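Local coordinates for protein nicastrin (PDB 4R12) that probably serves as an essential subunit of the gamma-secretase complex, the intramembrane protease that cleaves membrane proteins such as Notch receptors, at residues Phe221-Phe226 against Asp235-Ala240; Asp229-Ala234 against Val481-Ser486. One frame throughout, in Å; residues are numbered along the deposited sequence.

Contact 1 of 2, residues Phe221-Phe226 against Asp235-Ala240; sequences FDTTAF and DQSSFA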
loop_
_atom_site.group_PDB
_atom_site.type_symbol
_atom_site.label_atom_id
_atom_site.label_comp_id
_atom_site.label_asym_id
_atom_site.label_seq_id
_atom_site.Cartn_x
_atom_site.Cartn_y
_atom_site.Cartn_z
ATOM N N PHE A 221 -0.550 4.701 -2.440
ATOM C CA PHE A 221 -1.510 3.596 -2.568
ATOM C C PHE A 221 -1.009 2.268 -1.988
ATOM O O PHE A 221 -1.809 1.339 -1.799
ATOM C CB PHE A 221 -1.963 3.402 -4.031
ATOM C CG PHE A 221 -0.942 2.759 -4.948
ATOM C CD1 PHE A 221 -0.925 1.370 -5.142
ATOM C CD2 PHE A 221 -0.066 3.541 -5.690
ATOM C CE1 PHE A 221 -0.022 0.785 -6.017
ATOM C CE2 PHE A 221 0.837 2.964 -6.564
ATOM C CZ PHE A 221 0.859 1.581 -6.733
ATOM N N ASP A 222 0.273 2.163 -1.664
ATOM C CA ASP A 222 0.758 0.905 -1.100
ATOM C C ASP A 222 0.390 0.799 0.384
ATOM O O ASP A 222 0.102 1.802 1.049
ATOM C CB ASP A 222 2.276 0.748 -1.294
ATOM C CG ASP A 222 3.082 1.790 -0.542
ATOM O OD1 ASP A 222 2.794 2.991 -0.694
ATOM O OD2 ASP A 222 4.009 1.405 0.208
ATOM N N THR A 223 0.370 -0.436 0.879
ATOM C CA THR A 223 -0.095 -0.725 2.225
ATOM C C THR A 223 0.889 -1.617 2.967
ATOM O O THR A 223 1.885 -2.078 2.393
ATOM C CB THR A 223 -1.453 -1.432 2.201
ATOM O OG1 THR A 223 -1.354 -2.560 1.325
ATOM C CG2 THR A 223 -2.560 -0.483 1.705
ATOM N N THR A 224 0.605 -1.876 4.241
ATOM C CA THR A 224 1.441 -2.780 5.035
ATOM C C THR A 224 0.588 -3.693 5.890
ATOM O O THR A 224 -0.582 -3.422 6.128
ATOM C CB THR A 224 2.406 -2.030 5.968
ATOM O OG1 THR A 224 1.667 -1.088 6.763
ATOM C CG2 THR A 224 3.478 -1.308 5.173
ATOM N N ALA A 225 1.213 -4.767 6.366
ATOM C CA ALA A 225 0.578 -5.721 7.260
ATOM C C ALA A 225 1.635 -6.688 7.782
ATOM O O ALA A 225 2.749 -6.755 7.247
ATOM C CB ALA A 225 -0.525 -6.477 6.561
ATOM N N PHE A 226 1.290 -7.414 8.837
ATOM C CA PHE A 226 2.141 -8.488 9.336
ATOM C C PHE A 226 2.154 -9.564 8.251
ATOM O O PHE A 226 3.205 -10.066 7.878
ATOM C CB PHE A 226 1.619 -9.048 10.661
ATOM C CG PHE A 226 2.597 -9.949 11.376
ATOM C CD1 PHE A 226 2.723 -11.281 11.017
ATOM C CD2 PHE A 226 3.386 -9.453 12.411
ATOM C CE1 PHE A 226 3.614 -12.116 11.673
ATOM C CE2 PHE A 226 4.291 -10.284 13.080
ATOM C CZ PHE A 226 4.401 -11.612 12.707
ATOM N N ASP A 235 -8.337 1.853 5.520
ATOM C CA ASP A 235 -8.156 3.265 5.886
ATOM C C ASP A 235 -6.741 3.741 5.590
ATOM O O ASP A 235 -6.537 4.897 5.220
ATOM C CB ASP A 235 -8.494 3.526 7.359
ATOM C CG ASP A 235 -8.848 4.993 7.614
ATOM O OD1 ASP A 235 -9.403 5.626 6.684
ATOM O OD2 ASP A 235 -8.555 5.517 8.715
ATOM N N GLN A 236 -5.760 2.853 5.759
ATOM C CA GLN A 236 -4.374 3.209 5.498
ATOM C C GLN A 236 -4.173 3.818 4.113
ATOM O O GLN A 236 -3.527 4.864 3.972
ATOM C CB GLN A 236 -3.465 1.973 5.645
ATOM C CG GLN A 236 -1.997 2.275 5.397
ATOM C CD GLN A 236 -1.129 1.044 5.604
ATOM O OE1 GLN A 236 -1.558 -0.078 5.322
ATOM N NE2 GLN A 236 0.084 1.246 6.106
ATOM N N SER A 237 -4.729 3.172 3.092
ATOM C CA SER A 237 -4.541 3.625 1.712
ATOM C C SER A 237 -5.760 3.451 0.792
ATOM O O SER A 237 -6.105 4.353 0.038
ATOM C CB SER A 237 -3.372 2.870 1.064
ATOM O OG SER A 237 -2.153 3.040 1.773
ATOM N N SER A 238 -6.372 2.268 0.810
ATOM C CA SER A 238 -7.200 1.882 -0.327
ATOM C C SER A 238 -8.552 2.606 -0.364
ATOM O O SER A 238 -9.126 2.785 -1.449
ATOM C CB SER A 238 -7.376 0.356 -0.353
ATOM O OG SER A 238 -8.076 -0.113 0.781
ATOM N N PHE A 239 -9.063 3.063 0.784
ATOM C CA PHE A 239 -10.259 3.914 0.728
ATOM C C PHE A 239 -9.949 5.159 -0.114
ATOM O O PHE A 239 -10.705 5.484 -1.045
ATOM C CB PHE A 239 -10.749 4.293 2.138
ATOM C CG PHE A 239 -12.055 5.075 2.170
ATOM C CD1 PHE A 239 -12.089 6.434 1.870
ATOM C CD2 PHE A 239 -13.233 4.463 2.583
ATOM C CE1 PHE A 239 -13.281 7.153 1.936
ATOM C CE2 PHE A 239 -14.421 5.185 2.659
ATOM C CZ PHE A 239 -14.447 6.525 2.333
ATOM N N ALA A 240 -8.838 5.841 0.190
ATOM C CA ALA A 240 -8.403 6.990 -0.599
ATOM C C ALA A 240 -8.108 6.635 -2.063
ATOM O O ALA A 240 -8.433 7.404 -2.971
ATOM C CB ALA A 240 -7.154 7.661 0.045
#
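F221 meets S237 through its backbone: its carbonyl O lies 3.6 Å from CB of S237, while its ring leaves the contact and packs on T502 and I505 of helix 500-512. At D222 the main chain becomes an acceptor. OG of S237 donates to D222 O over 2.7 Å, approaching from above the carbonyl plane. R272 completes the surroundings: its NH2 also bonds S237 OG, and the carboxylate of D222 turns away to take the backbone N-H groups of E271 and R272.

T223 adds packing: CG2 rests 3.5 Å from CB of S237, and CB lies 3.4 Å from the amide oxygen OE1 of Q236; OG1 looks elsewhere, to the carbonyl of S231. At T224 one primary amide reads both a backbone and a side-chain group of a single residue. The N-H of T224 points to OE1 of Q236 (3.0 Å, 163° at the hydrogen), and NE2 of Q236 returns an almost straight bond to OG1 of T224 (2.9 Å, 172°), with the hydroxyl essentially in the amide plane. T224 OG1 sits between the backbone N and the carbonyl carbon (chi1 53°), within reach of NE2, and the fully extended Q236 chain crosses the threonine at about a right angle. Two bonds acting together thus fix the amide's rotation and settle which end is oxygen.

All this couples the loop after strand 214-220 to the first turns of helix 234-252, including the wider pi-type turn at 235-238. It is the strand-loop-helix passage of the aminopeptidase-like fold of the nicastrin large lobe, a region that in related zinc exopeptidases contributes metal ligands.

Contact 2 of 2, residues Asp229-Ala234 against Val481-Ser486; sequences DLSIGA and VPNFYS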
loop_
_atom_site.group_PDB
_atom_site.type_symbol
_atom_site.label_atom_id
_atom_site.label_comp_id
_atom_site.label_asym_id
_atom_site.label_seq_id
_atom_site.Cartn_x
_atom_site.Cartn_y
_atom_site.Cartn_z
ATOM N N ASP A 229 0.128 -10.570 2.251
ATOM C CA ASP A 229 -0.882 -10.989 1.273
ATOM C C ASP A 229 -2.279 -10.550 1.707
ATOM O O ASP A 229 -3.224 -10.648 0.935
ATOM C CB ASP A 229 -0.871 -12.501 1.062
ATOM C CG ASP A 229 0.406 -12.982 0.409
ATOM O OD1 ASP A 229 0.819 -12.385 -0.612
ATOM O OD2 ASP A 229 1.015 -13.936 0.945
ATOM N N LEU A 230 -2.402 -10.075 2.950
ATOM C CA LEU A 230 -3.686 -9.632 3.490
ATOM C C LEU A 230 -3.732 -8.118 3.665
ATOM O O LEU A 230 -4.578 -7.608 4.399
ATOM C CB LEU A 230 -3.979 -10.294 4.844
ATOM C CG LEU A 230 -4.078 -11.821 4.824
ATOM C CD1 LEU A 230 -4.331 -12.376 6.229
ATOM C CD2 LEU A 230 -5.204 -12.231 3.859
ATOM N N SER A 231 -2.835 -7.411 2.983
ATOM C CA SER A 231 -2.671 -5.974 3.176
ATOM C C SER A 231 -3.695 -5.116 2.414
ATOM O O SER A 231 -3.310 -4.314 1.533
ATOM C CB SER A 231 -1.246 -5.564 2.766
ATOM O OG SER A 231 -0.981 -5.970 1.430
ATOM N N ILE A 232 -4.969 -5.289 2.753
ATOM C CA ILE A 232 -6.049 -4.461 2.214
ATOM C C ILE A 232 -5.812 -2.985 2.539
ATOM O O ILE A 232 -5.954 -2.119 1.665
ATOM C CB ILE A 232 -7.413 -4.899 2.775
ATOM C CG1 ILE A 232 -7.696 -6.358 2.388
ATOM C CG2 ILE A 232 -8.559 -3.959 2.304
ATOM C CD1 ILE A 232 -9.025 -6.866 2.894
ATOM N N GLY A 233 -5.412 -2.713 3.790
ATOM C CA GLY A 233 -5.177 -1.345 4.261
ATOM C C GLY A 233 -6.297 -0.382 3.869
ATOM O O GLY A 233 -6.049 0.622 3.202
ATOM N N ALA A 234 -7.520 -0.696 4.276
ATOM C CA ALA A 234 -8.683 0.068 3.853
ATOM C C ALA A 234 -8.535 1.553 4.237
ATOM O O ALA A 234 -8.534 2.419 3.363
ATOM C CB ALA A 234 -9.959 -0.527 4.447
ATOM N N VAL A 481 -8.009 -11.536 -2.314
ATOM C CA VAL A 481 -7.958 -10.515 -1.262
ATOM C C VAL A 481 -7.173 -9.342 -1.803
ATOM O O VAL A 481 -6.034 -9.513 -2.217
ATOM C CB VAL A 481 -7.290 -11.019 0.035
ATOM C CG1 VAL A 481 -7.212 -9.868 1.070
ATOM C CG2 VAL A 481 -8.044 -12.208 0.599
ATOM N N PRO A 482 -7.777 -8.141 -1.822
ATOM C CA PRO A 482 -6.975 -7.004 -2.281
ATOM C C PRO A 482 -5.758 -6.841 -1.376
ATOM O O PRO A 482 -5.925 -6.857 -0.157
ATOM C CB PRO A 482 -7.914 -5.797 -2.131
ATOM C CG PRO A 482 -9.293 -6.378 -1.908
ATOM C CD PRO A 482 -9.101 -7.739 -1.321
ATOM N N ASN A 483 -4.563 -6.740 -1.942
ATOM C CA ASN A 483 -3.390 -6.490 -1.114
ATOM C C ASN A 483 -2.426 -5.563 -1.837
ATOM O O ASN A 483 -2.036 -5.829 -2.964
ATOM C CB ASN A 483 -2.703 -7.806 -0.711
ATOM C CG ASN A 483 -2.254 -8.647 -1.909
ATOM O OD1 ASN A 483 -1.051 -8.822 -2.137
ATOM N ND2 ASN A 483 -3.214 -9.215 -2.642
ATOM N N PHE A 484 -2.066 -4.461 -1.188
ATOM C CA PHE A 484 -1.329 -3.386 -1.854
ATOM C C PHE A 484 0.093 -3.200 -1.315
ATOM O O PHE A 484 0.725 -2.165 -1.542
ATOM C CB PHE A 484 -2.124 -2.070 -1.737
ATOM C CG PHE A 484 -3.466 -2.135 -2.428
ATOM C CD1 PHE A 484 -3.564 -1.878 -3.789
ATOM C CD2 PHE A 484 -4.614 -2.482 -1.730
ATOM C CE1 PHE A 484 -4.794 -1.955 -4.449
ATOM C CE2 PHE A 484 -5.846 -2.560 -2.387
ATOM C CZ PHE A 484 -5.922 -2.293 -3.750
ATOM N N TYR A 485 0.607 -4.209 -0.623
ATOM C CA TYR A 485 2.032 -4.189 -0.282
ATOM C C TYR A 485 2.807 -4.098 -1.597
ATOM O O TYR A 485 2.479 -4.783 -2.560
ATOM C CB TYR A 485 2.414 -5.434 0.515
ATOM C CG TYR A 485 3.904 -5.684 0.568
ATOM C CD1 TYR A 485 4.767 -4.739 1.106
ATOM C CD2 TYR A 485 4.439 -6.886 0.110
ATOM C CE1 TYR A 485 6.141 -4.978 1.171
ATOM C CE2 TYR A 485 5.808 -7.137 0.171
ATOM C CZ TYR A 485 6.649 -6.172 0.697
ATOM O OH TYR A 485 7.997 -6.402 0.765
ATOM N N SER A 486 3.805 -3.220 -1.655
ATOM C CA SER A 486 4.505 -2.942 -2.905
ATOM C C SER A 486 5.255 -4.151 -3.472
ATOM O O SER A 486 5.483 -4.230 -4.678
ATOM C CB SER A 486 5.505 -1.789 -2.706
ATOM O OG SER A 486 6.553 -2.195 -1.844
HETATM O O HOH W 1 -0.891 -11.618 -2.587
#
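S231, the centre of an inverse gamma turn, receives two successive backbone N-H groups of the facing loop: its carbonyl O takes F484 N (3.0 Å, 163° at the hydrogen) and its OG takes Y485 N (3.1 Å, a more bent 145°). OG reaches the second donor from between the backbone N and the carbonyl carbon (chi1 56°), and also bonds R228 O. CA of N483 adds a CA-H...O contact to the same S231 carbonyl.

Beyond the turn, I232 presses CG1 to 3.1 Å from P482 O, a tight fit, and lays that carbon against CG1 of V481 at 3.8 Å, the two side chains crossing at about a right angle. CD2 of L230 meets the same V481 methyl more loosely. The F484 ring turns its edge toward I232 O and is itself met edge-to-face by F462.

Near the partly exposed end, a water donates to both OD1 of D229 (2.7 Å) and OD1 of N483 (2.8 Å). ND2 of N483 meanwhile donates to V481 O at 2.9 Å, which fixes the amide's flip and leaves its oxygen for the water. Two acceptors that could not bond each other directly are thereby reconciled, and the water's two protons probably also temper the aspartate's negative charge.

How the contacts relate
Contacts 1 and 2 lie with their centres 7 Å apart close to the spatial centre of the molecule, and their segments alternate in sequence: 221-226, 229-234, 235-240, then 481-486 about 240 residues later. The first three belong to one continuous passage from strand 214-220 into helix 234-252, residue 234 leading directly into 235; a probable bond from F239 N to A234 O (2.7 Å) joins the contacts within the helix start. T223 of contact 1 also shares a backbone hydrogen bond with F484 of contact 2. The loop between helix 452-463 and strand 495-496 is thus built into the same interior, illustrating how distant sequence completes a fold's core.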